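Local structure of glutamine cyclotransferase (Zymomonas mobilis, 3NOL) at residues A[48-53]-A[234-239]; A[56-61]-A[65-70]; A[148-153]-A[182-187]. The protein catalyses the cyclisation of N-terminal glutamine residues to pyroglutamate with release of ammonia, and is built as a calcium-binding beta-propeller. All coordinates share one frame; numbering follows the deposited sequence.

Interaction 1: residues A[48-53]-A[234-239]; sequences FFYRNG and KEHHRL. With CA (calcium ion), chain B; SO4 (sulfate ion), chain D.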
loop_
_atom_site.group_PDB
_atom_site.type_symbol
_atom_site.label_atom_id
_atom_site.label_comp_id
_atom_site.label_asym_id
_atom_site.label_seq_id
_atom_site.Cartn_x
_atom_site.Cartn_y
_atom_site.Cartn_z
ATOM N N PHE A 48 0.954 2.529 -2.763
ATOM C CA PHE A 48 2.089 1.984 -3.517
ATOM C C PHE A 48 1.665 0.715 -4.221
ATOM O O PHE A 48 1.172 -0.211 -3.599
ATOM C CB PHE A 48 3.251 1.699 -2.523
ATOM C CG PHE A 48 4.519 1.219 -3.149
ATOM C CD1 PHE A 48 5.185 1.996 -4.114
ATOM C CD2 PHE A 48 5.137 0.058 -2.683
ATOM C CE1 PHE A 48 6.418 1.566 -4.669
ATOM C CE2 PHE A 48 6.369 -0.373 -3.229
ATOM C CZ PHE A 48 7.003 0.374 -4.219
ATOM N N PHE A 49 1.822 0.680 -5.536
ATOM C CA PHE A 49 1.565 -0.567 -6.256
ATOM C C PHE A 49 2.459 -0.658 -7.489
ATOM O O PHE A 49 3.066 0.336 -7.894
ATOM C CB PHE A 49 0.055 -0.741 -6.580
ATOM C CG PHE A 49 -0.493 0.268 -7.558
ATOM C CD1 PHE A 49 -1.193 1.387 -7.103
ATOM C CD2 PHE A 49 -0.327 0.098 -8.926
ATOM C CE1 PHE A 49 -1.719 2.304 -7.986
ATOM C CE2 PHE A 49 -0.857 1.033 -9.836
ATOM C CZ PHE A 49 -1.552 2.147 -9.360
ATOM N N TYR A 50 2.519 -1.857 -8.058
ATOM C CA TYR A 50 3.268 -2.107 -9.270
ATOM C C TYR A 50 2.274 -2.339 -10.400
ATOM O O TYR A 50 1.275 -3.054 -10.252
ATOM C CB TYR A 50 4.109 -3.355 -9.060
ATOM C CG TYR A 50 4.763 -3.882 -10.331
ATOM C CD1 TYR A 50 4.058 -4.693 -11.226
ATOM C CD2 TYR A 50 6.097 -3.590 -10.592
ATOM C CE1 TYR A 50 4.686 -5.198 -12.384
ATOM C CE2 TYR A 50 6.737 -4.090 -11.718
ATOM C CZ TYR A 50 6.028 -4.887 -12.604
ATOM O OH TYR A 50 6.684 -5.356 -13.715
ATOM N N ARG A 51 2.522 -1.714 -11.538
ATOM C CA ARG A 51 1.680 -1.955 -12.712
ATOM C C ARG A 51 2.477 -1.646 -13.950
ATOM O O ARG A 51 3.237 -0.652 -13.975
ATOM C CB ARG A 51 0.399 -1.113 -12.677
ATOM C CG ARG A 51 -0.579 -1.447 -13.835
ATOM C CD ARG A 51 -1.941 -0.887 -13.638
ATOM N NE ARG A 51 -2.920 -1.191 -14.707
ATOM C CZ ARG A 51 -2.922 -0.645 -15.929
ATOM N NH1 ARG A 51 -3.879 -0.943 -16.795
ATOM N NH2 ARG A 51 -1.964 0.194 -16.301
ATOM N N ASN A 52 2.312 -2.503 -14.964
ATOM C CA ASN A 52 2.940 -2.320 -16.277
ATOM C C ASN A 52 4.436 -1.972 -16.204
ATOM O O ASN A 52 4.931 -1.082 -16.917
ATOM C CB ASN A 52 2.145 -1.328 -17.148
ATOM C CG ASN A 52 1.956 0.039 -16.489
ATOM O OD1 ASN A 52 2.823 0.906 -16.549
ATOM N ND2 ASN A 52 0.808 0.229 -15.860
ATOM N N GLY A 53 5.140 -2.682 -15.322
ATOM C CA GLY A 53 6.586 -2.541 -15.194
ATOM C C GLY A 53 7.076 -1.390 -14.336
ATOM O O GLY A 53 8.289 -1.263 -14.115
ATOM N N LYS A 234 2.915 -9.482 -10.345
ATOM C CA LYS A 234 2.301 -10.794 -10.550
ATOM C C LYS A 234 2.986 -11.568 -11.690
ATOM O O LYS A 234 3.163 -12.800 -11.612
ATOM C CB LYS A 234 0.810 -10.589 -10.856
ATOM C CG LYS A 234 0.010 -11.851 -11.175
ATOM C CD LYS A 234 -0.166 -12.703 -9.963
ATOM C CE LYS A 234 -1.368 -13.605 -10.104
ATOM N NZ LYS A 234 -1.380 -14.508 -8.921
ATOM N N GLU A 235 3.363 -10.854 -12.746
ATOM C CA GLU A 235 4.045 -11.501 -13.888
ATOM C C GLU A 235 5.347 -12.207 -13.488
ATOM O O GLU A 235 5.556 -13.390 -13.831
ATOM C CB GLU A 235 4.331 -10.504 -15.010
ATOM C CG GLU A 235 4.977 -11.233 -16.215
ATOM C CD GLU A 235 5.311 -10.358 -17.425
ATOM O OE1 GLU A 235 5.687 -10.963 -18.465
ATOM O OE2 GLU A 235 5.221 -9.109 -17.330
ATOM N N HIS A 236 6.213 -11.492 -12.753
ATOM C CA HIS A 236 7.562 -12.007 -12.380
ATOM C C HIS A 236 7.654 -12.517 -10.924
ATOM O O HIS A 236 8.717 -13.004 -10.489
ATOM C CB HIS A 236 8.639 -10.934 -12.624
ATOM C CG HIS A 236 8.550 -10.257 -13.963
ATOM N ND1 HIS A 236 8.970 -10.851 -15.133
ATOM C CD2 HIS A 236 8.061 -9.041 -14.314
ATOM C CE1 HIS A 236 8.757 -10.026 -16.148
ATOM N NE2 HIS A 236 8.221 -8.916 -15.676
ATOM N N HIS A 237 6.560 -12.386 -10.184
ATOM C CA HIS A 237 6.518 -12.676 -8.741
ATOM C C HIS A 237 7.621 -11.935 -7.959
ATOM O O HIS A 237 8.486 -12.546 -7.313
ATOM C CB HIS A 237 6.509 -14.190 -8.494
ATOM C CG HIS A 237 5.133 -14.793 -8.523
ATOM N ND1 HIS A 237 4.777 -15.863 -7.725
ATOM C CD2 HIS A 237 4.027 -14.477 -9.245
ATOM C CE1 HIS A 237 3.515 -16.188 -7.966
ATOM N NE2 HIS A 237 3.034 -15.357 -8.877
ATOM N N ARG A 238 7.555 -10.608 -8.030
ATOM C CA ARG A 238 8.428 -9.731 -7.239
ATOM C C ARG A 238 7.628 -8.983 -6.183
ATOM O O ARG A 238 6.689 -8.243 -6.512
ATOM C CB ARG A 238 9.172 -8.732 -8.141
ATOM C CG ARG A 238 10.178 -9.375 -9.110
ATOM C CD ARG A 238 10.980 -8.334 -9.920
ATOM N NE ARG A 238 10.106 -7.599 -10.844
ATOM C CZ ARG A 238 10.448 -6.525 -11.566
ATOM N NH1 ARG A 238 11.669 -6.000 -11.506
ATOM N NH2 ARG A 238 9.542 -5.962 -12.371
ATOM N N LEU A 239 8.015 -9.178 -4.923
ATOM C CA LEU A 239 7.403 -8.482 -3.802
ATOM C C LEU A 239 8.299 -7.309 -3.387
ATOM O O LEU A 239 9.495 -7.500 -3.136
ATOM C CB LEU A 239 7.236 -9.442 -2.622
ATOM C CG LEU A 239 6.537 -8.926 -1.359
ATOM C CD1 LEU A 239 5.126 -8.454 -1.648
ATOM C CD2 LEU A 239 6.543 -9.983 -0.253
HETATM CA CA CA B . -0.042 -1.646 -2.264
HETATM S S SO4 D . -4.702 -14.101 -7.505
HETATM O O1 SO4 D . -4.325 -14.770 -8.752
HETATM O O2 SO4 D . -3.510 -13.626 -6.811
HETATM O O3 SO4 D . -5.575 -12.978 -7.842
HETATM O O4 SO4 D . -5.415 -15.037 -6.625
HETATM O O HOH W 1 5.579 -7.348 -14.757
HETATM O O HOH W 2 9.794 -3.721 -14.377
HETATM O O HOH W 3 -1.944 -0.968 -3.552
#

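Interaction 2: residues A[56-61]-A[65-70]; sequences YESTGL and SSIRKV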
loop_
_atom_site.group_PDB
_atom_site.type_symbol
_atom_site.label_atom_id
_atom_site.label_comp_id
_atom_site.label_asym_id
_atom_site.label_seq_id
_atom_site.Cartn_x
_atom_site.Cartn_y
_atom_site.Cartn_z
ATOM N N TYR A 56 3.660 2.811 -8.969
ATOM C CA TYR A 56 2.802 3.997 -8.807
ATOM C C TYR A 56 2.732 4.279 -7.315
ATOM O O TYR A 56 2.503 3.367 -6.518
ATOM C CB TYR A 56 1.414 3.746 -9.390
ATOM C CG TYR A 56 1.425 3.810 -10.902
ATOM C CD1 TYR A 56 1.078 4.993 -11.563
ATOM C CD2 TYR A 56 1.796 2.696 -11.669
ATOM C CE1 TYR A 56 1.090 5.074 -12.968
ATOM C CE2 TYR A 56 1.809 2.759 -13.081
ATOM C CZ TYR A 56 1.448 3.952 -13.712
ATOM O OH TYR A 56 1.476 4.014 -15.098
ATOM N N GLU A 57 2.984 5.526 -6.956
ATOM C CA GLU A 57 3.079 5.905 -5.559
ATOM C C GLU A 57 2.265 7.159 -5.266
ATOM O O GLU A 57 2.298 8.127 -6.035
ATOM C CB GLU A 57 4.543 6.141 -5.190
ATOM C CG GLU A 57 4.831 6.159 -3.675
ATOM C CD GLU A 57 6.331 6.321 -3.342
ATOM O OE1 GLU A 57 7.175 6.242 -4.267
ATOM O OE2 GLU A 57 6.636 6.505 -2.141
ATOM N N SER A 58 1.518 7.094 -4.166
ATOM C CA SER A 58 0.839 8.234 -3.587
ATOM C C SER A 58 1.740 8.680 -2.447
ATOM O O SER A 58 2.008 7.894 -1.515
ATOM C CB SER A 58 -0.530 7.793 -3.013
ATOM O OG SER A 58 -1.102 8.818 -2.237
ATOM N N THR A 59 2.203 9.929 -2.531
ATOM C CA THR A 59 3.198 10.490 -1.594
ATOM C C THR A 59 2.776 11.813 -1.004
ATOM O O THR A 59 2.219 12.673 -1.702
ATOM C CB THR A 59 4.587 10.759 -2.263
ATOM O OG1 THR A 59 4.456 11.664 -3.372
ATOM C CG2 THR A 59 5.240 9.483 -2.710
ATOM N N GLY A 60 3.058 11.979 0.284
ATOM C CA GLY A 60 3.015 13.285 0.901
ATOM C C GLY A 60 4.412 13.819 0.633
ATOM O O GLY A 60 5.431 13.061 0.643
ATOM N N LEU A 61 4.460 15.092 0.269
ATOM C CA LEU A 61 5.716 15.757 -0.042
ATOM C C LEU A 61 5.598 17.108 0.595
ATOM O O LEU A 61 4.808 17.945 0.120
ATOM C CB LEU A 61 5.912 15.888 -1.570
ATOM C CG LEU A 61 6.165 14.566 -2.311
ATOM C CD1 LEU A 61 6.133 14.768 -3.837
ATOM C CD2 LEU A 61 7.501 13.956 -1.857
ATOM N N SER A 65 0.283 16.716 -1.523
ATOM C CA SER A 65 0.194 15.301 -1.890
ATOM C C SER A 65 0.241 15.103 -3.416
ATOM O O SER A 65 -0.337 15.891 -4.185
ATOM C CB SER A 65 -1.066 14.704 -1.249
ATOM O OG SER A 65 -1.609 13.634 -1.981
ATOM N N SER A 66 0.943 14.058 -3.841
ATOM C CA SER A 66 1.118 13.775 -5.265
ATOM C C SER A 66 0.913 12.290 -5.590
ATOM O O SER A 66 1.099 11.427 -4.726
ATOM C CB SER A 66 2.526 14.202 -5.701
ATOM O OG SER A 66 2.641 15.618 -5.802
ATOM N N ILE A 67 0.562 12.020 -6.852
ATOM C CA ILE A 67 0.538 10.655 -7.379
ATOM C C ILE A 67 1.639 10.631 -8.444
ATOM O O ILE A 67 1.676 11.508 -9.306
ATOM C CB ILE A 67 -0.848 10.280 -8.018
ATOM C CG1 ILE A 67 -2.014 10.406 -7.003
ATOM C CG2 ILE A 67 -0.775 8.883 -8.673
ATOM C CD1 ILE A 67 -1.781 9.830 -5.662
ATOM N N ARG A 68 2.545 9.663 -8.355
ATOM C CA ARG A 68 3.651 9.588 -9.316
ATOM C C ARG A 68 3.830 8.209 -9.925
ATOM O O ARG A 68 3.607 7.200 -9.253
ATOM C CB ARG A 68 4.974 10.029 -8.689
ATOM C CG ARG A 68 5.318 9.319 -7.387
ATOM C CD ARG A 68 6.742 9.611 -6.854
ATOM N NE ARG A 68 7.050 11.043 -6.829
ATOM C CZ ARG A 68 7.964 11.629 -6.051
ATOM N NH1 ARG A 68 8.706 10.926 -5.159
ATOM N NH2 ARG A 68 8.138 12.944 -6.181
ATOM N N LYS A 69 4.244 8.195 -11.194
ATOM C CA LYS A 69 4.730 6.984 -11.855
ATOM C C LYS A 69 6.254 6.986 -11.750
ATOM O O LYS A 69 6.892 7.960 -12.145
ATOM C CB LYS A 69 4.331 6.999 -13.334
ATOM C CG LYS A 69 4.754 5.765 -14.070
ATOM C CD LYS A 69 4.283 5.828 -15.547
ATOM C CE LYS A 69 4.743 4.602 -16.343
ATOM N NZ LYS A 69 4.321 4.676 -17.791
ATOM N N VAL A 70 6.819 5.893 -11.239
ATOM C CA VAL A 70 8.228 5.848 -10.852
ATOM C C VAL A 70 8.969 4.661 -11.503
ATOM O O VAL A 70 8.501 3.504 -11.455
ATOM C CB VAL A 70 8.351 5.774 -9.286
ATOM C CG1 VAL A 70 9.786 5.636 -8.858
ATOM C CG2 VAL A 70 7.739 6.963 -8.633
HETATM O O HOH W 4 9.066 8.162 -4.514
HETATM O O HOH W 5 -0.258 11.329 -0.551
#

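Interaction 3: residues A[148-153]-A[182-187]; sequences LRFLDP and GEIFAN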
loop_
_atom_site.group_PDB
_atom_site.type_symbol
_atom_site.label_atom_id
_atom_site.label_comp_id
_atom_site.label_asym_id
_atom_site.label_seq_id
_atom_site.Cartn_x
_atom_site.Cartn_y
_atom_site.Cartn_z
ATOM N N LEU A 148 -11.903 -4.132 7.162
ATOM C CA LEU A 148 -11.646 -3.987 5.718
ATOM C C LEU A 148 -12.971 -3.986 4.944
ATOM O O LEU A 148 -13.899 -4.736 5.279
ATOM C CB LEU A 148 -10.771 -5.134 5.189
ATOM C CG LEU A 148 -9.341 -5.282 5.729
ATOM C CD1 LEU A 148 -8.657 -6.530 5.121
ATOM C CD2 LEU A 148 -8.547 -4.003 5.392
ATOM N N ARG A 149 -13.042 -3.168 3.901
ATOM C CA ARG A 149 -14.237 -3.072 3.067
ATOM C C ARG A 149 -13.904 -3.447 1.645
ATOM O O ARG A 149 -12.891 -2.968 1.087
ATOM C CB ARG A 149 -14.784 -1.650 3.089
ATOM C CG ARG A 149 -15.467 -1.299 4.377
ATOM C CD ARG A 149 -15.744 0.200 4.402
ATOM N NE ARG A 149 -14.656 0.975 5.003
ATOM C CZ ARG A 149 -14.587 2.310 5.005
ATOM N NH1 ARG A 149 -13.583 2.916 5.619
ATOM N NH2 ARG A 149 -15.529 3.036 4.397
ATOM N N PHE A 150 -14.752 -4.302 1.079
ATOM C CA PHE A 150 -14.652 -4.712 -0.319
ATOM C C PHE A 150 -15.641 -3.866 -1.091
ATOM O O PHE A 150 -16.856 -3.971 -0.844
ATOM C CB PHE A 150 -15.013 -6.189 -0.483
ATOM C CG PHE A 150 -14.032 -7.138 0.143
ATOM C CD1 PHE A 150 -13.187 -7.915 -0.665
ATOM C CD2 PHE A 150 -13.958 -7.278 1.534
ATOM C CE1 PHE A 150 -12.278 -8.819 -0.092
ATOM C CE2 PHE A 150 -13.042 -8.159 2.119
ATOM C CZ PHE A 150 -12.205 -8.941 1.314
ATOM N N LEU A 151 -15.128 -3.059 -2.022
ATOM C CA LEU A 151 -15.962 -2.166 -2.821
ATOM C C LEU A 151 -16.333 -2.765 -4.168
ATOM O O LEU A 151 -15.475 -3.338 -4.851
ATOM C CB LEU A 151 -15.273 -0.815 -3.048
ATOM C CG LEU A 151 -14.681 -0.043 -1.847
ATOM C CD1 LEU A 151 -14.120 1.322 -2.282
ATOM C CD2 LEU A 151 -15.658 0.132 -0.690
ATOM N N ASP A 152 -17.601 -2.623 -4.552
ATOM C CA ASP A 152 -18.006 -2.878 -5.929
ATOM C C ASP A 152 -17.278 -1.829 -6.773
ATOM O O ASP A 152 -17.339 -0.660 -6.448
ATOM C CB ASP A 152 -19.511 -2.687 -6.108
ATOM C CG ASP A 152 -19.934 -2.920 -7.533
ATOM O OD1 ASP A 152 -19.979 -1.966 -8.315
ATOM O OD2 ASP A 152 -20.173 -4.094 -7.879
ATOM N N PRO A 153 -16.546 -2.251 -7.817
ATOM C CA PRO A 153 -15.691 -1.307 -8.563
ATOM C C PRO A 153 -16.469 -0.285 -9.403
ATOM O O PRO A 153 -15.914 0.740 -9.792
ATOM C CB PRO A 153 -14.851 -2.221 -9.474
ATOM C CG PRO A 153 -15.160 -3.634 -9.020
ATOM C CD PRO A 153 -16.459 -3.626 -8.338
ATOM N N GLY A 182 -3.845 -14.342 -3.629
ATOM C CA GLY A 182 -5.055 -14.818 -2.952
ATOM C C GLY A 182 -5.143 -14.394 -1.497
ATOM O O GLY A 182 -6.142 -14.691 -0.832
ATOM N N GLU A 183 -4.105 -13.701 -1.007
ATOM C CA GLU A 183 -4.094 -13.155 0.351
ATOM C C GLU A 183 -4.068 -11.624 0.372
ATOM O O GLU A 183 -3.562 -10.981 -0.556
ATOM C CB GLU A 183 -2.893 -13.700 1.142
ATOM C CG GLU A 183 -2.961 -15.195 1.320
ATOM C CD GLU A 183 -1.915 -15.750 2.262
ATOM O OE1 GLU A 183 -0.887 -15.090 2.500
ATOM O OE2 GLU A 183 -2.139 -16.878 2.760
ATOM N N ILE A 184 -4.592 -11.044 1.447
ATOM C CA ILE A 184 -4.425 -9.597 1.629
ATOM C C ILE A 184 -3.214 -9.370 2.545
ATOM O O ILE A 184 -3.218 -9.803 3.697
ATOM C CB ILE A 184 -5.700 -8.924 2.232
ATOM C CG1 ILE A 184 -6.941 -9.177 1.353
ATOM C CG2 ILE A 184 -5.428 -7.415 2.501
ATOM C CD1 ILE A 184 -8.224 -9.017 2.092
ATOM N N PHE A 185 -2.160 -8.755 2.014
ATOM C CA PHE A 185 -1.026 -8.310 2.844
ATOM C C PHE A 185 -1.335 -6.883 3.332
ATOM O O PHE A 185 -1.769 -6.032 2.538
ATOM C CB PHE A 185 0.257 -8.265 2.024
ATOM C CG PHE A 185 0.898 -9.643 1.745
ATOM C CD1 PHE A 185 0.138 -10.833 1.741
ATOM C CD2 PHE A 185 2.255 -9.707 1.450
ATOM C CE1 PHE A 185 0.740 -12.081 1.457
ATOM C CE2 PHE A 185 2.884 -10.938 1.153
ATOM C CZ PHE A 185 2.117 -12.134 1.156
ATOM N N ALA A 186 -1.080 -6.608 4.613
ATOM C CA ALA A 186 -1.315 -5.253 5.134
ATOM C C ALA A 186 -0.188 -4.791 6.025
ATOM O O ALA A 186 0.252 -5.546 6.901
ATOM C CB ALA A 186 -2.613 -5.199 5.932
ATOM N N ASN A 187 0.293 -3.566 5.816
ATOM C CA ASN A 187 1.124 -2.953 6.847
ATOM C C ASN A 187 0.272 -2.766 8.101
ATOM O O ASN A 187 -0.923 -2.484 8.006
ATOM C CB ASN A 187 1.671 -1.592 6.400
ATOM C CG ASN A 187 2.730 -1.716 5.322
ATOM O OD1 ASN A 187 2.451 -1.483 4.152
ATOM N ND2 ASN A 187 3.950 -2.081 5.714
#

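Interaction 1: residues A[48-53]-A[234-239]
Tyr-50 reaches across to Arg-238 from the end of strand 44-51. Its CB points at the other segment, and with CG anti to the backbone N (chi1 170°) the ring is carried obliquely across the gap, its hydroxyl end beside Arg-238. Further out, CE2 comes within 3.4 Å of Arg-238 NH2, the ring and guanidinium planes standing 79° apart. At the tip, OH lies near the guanidinium plane, at its edge, and takes a weak, bent bond from NH2 (3.2 Å, 126° at the hydrogen). The same hydroxyl donates to water 1, 2.5 Å from Tyr-50 OH, and that water donates in turn to Glu-235 OE2. In this five-bladed propeller the contact bridges two neighbouring blades near the surface, and His-237 and Arg-238 form a G1 beta bulge opposite Asp-233. That aspartate is the main polar partner of Arg-238, through a salt bridge to NE, and it fixes the guanidinium. Water 2 adds a second bridge, accepting from Arg-238 NH2 at 3.0 Å and donating to Gly-53 O at 2.9 Å. Two residues before Tyr-50 in the same strand, Phe-48 O binds the calcium ion at 2.3 Å; Glu-176, Leu-177, Glu-178, Ile-230 and water 3 are among its other ligands.

Interaction 2: residues A[56-61]-A[65-70]
Glu-57 O accepts the N-H of Arg-68 at 2.8 Å in a nearly straight bond, and the CA-H of Ile-67 approaches the same oxygen at 3.4 Å. Glu-57 N in turn donates to Arg-68 O, making a hydrogen-bonded antiparallel pair; Thr-59 and Ser-66 repeat the pattern two residues on, with Thr-59 O 2.8 Å from Ser-66 N. On the face of Glu-57, water 4 links Glu-57 OE1 to Arg-68 NH1, donating to the first and accepting from the second. The carboxylate is also held by Thr-45 and His-39, and the guanidinium pairs with Asp-40. On the other face the fully extended Lys-69 side chain runs beside Tyr-56, pointing the same way. Its CG makes an off-centre CH-pi contact 4.2 Å from the Tyr-56 ring centroid, and its CD lies 3.4 Å from Tyr-56 OH. The Tyr-56 ring also meets that of Phe-49, their planes about 15° apart. Replacing Tyr-56 with an alanine would probably leave the Lys-69 methylenes without their ring and take from the Phe-49 ring one of its neighbours. Farther along this face Ile-67 CD1 touches Ser-58 CB at 3.6 Å. The two strands are the middle pair of the four-stranded blade: 44-51 flanks 54-61, 77-82 flanks 64-70, and Ile-92 of strand 89-95 in the next blade packs on Tyr-56, Ser-58 and Ile-67.

Interaction 3: residues A[148-153]-A[182-187]
Leu-148 and Phe-150 both meet the CD1 methyl of Ile-184, and the apolar contacts across these segments converge on that single carbon. Leu-148 CD1 and Ile-184 CD1 meet tip to tip at 3.9 Å, each side chain reaching out toward the other strand. Phe-150 arrives from the direction opposite to Ile-184, its ring corner CZ lying 4.1 Å from Ile-184 CD1 and the methyl standing oblique to the ring. Seen from that methyl, the leucine and phenylalanine atoms lie roughly 90° apart. Ile-184 can offer its CD1 in this way because CG1 is anti to the carbonyl carbon (chi1 -57°) and the chain then continues extended (chi2 159°), so that the ethyl branch projects well clear of the backbone.

Backbone pairing plays no part in the contact. The nearest CA atoms, those of Leu-148 and Ile-184, are 10.0 Å apart, and no hydrogen bond crosses between the segments. Strands 147-151 and 183-188 belong to successive blades of the propeller, and the side chains alone fill the distance between them. Trp-179 and Ile-197 from the second of these blades pack on Ile-184, while Leu-177 touches Leu-148.

Charged groups are served elsewhere. Arg-149, whose side chain leaves the opposite side of its strand, forms a salt bridge with Asp-143, and Glu-183 pairs with Arg-196, each within its own blade. The Phe-150 ring also makes a cation-pi contact with Arg-160 of the adjacent strand.

All three touching residues are buried, yet the segments bury just 111 Å² between them, both sides summed. With only methyl and ring carbons meeting, the attraction is dispersive and hydrophobic, with no direction or register imposed by polar bonds, and the seam between the blades depends here on the fit of methyls and ring.

How the interactions relate
From the N terminus, strand 44-51 supplies the first half of interaction 1, which stays open while most of the propeller is built. Interaction 2 closes almost at once, across the three-residue gap of a hairpin, and is joined to 48-53 through the probable backbone bond from Tyr-56 N to Phe-49 O (2.8 Å). Interaction 3 follows in series, its 28 intervening residues carrying the chain from one blade to the next. Residues 234-239 finally close interaction 1 round both. Interaction 2 thus works within a blade, whereas 1 and 3 join different blades; Leu-239 CD2 and Phe-185 CE2, 4.0 Å apart, bring those two together.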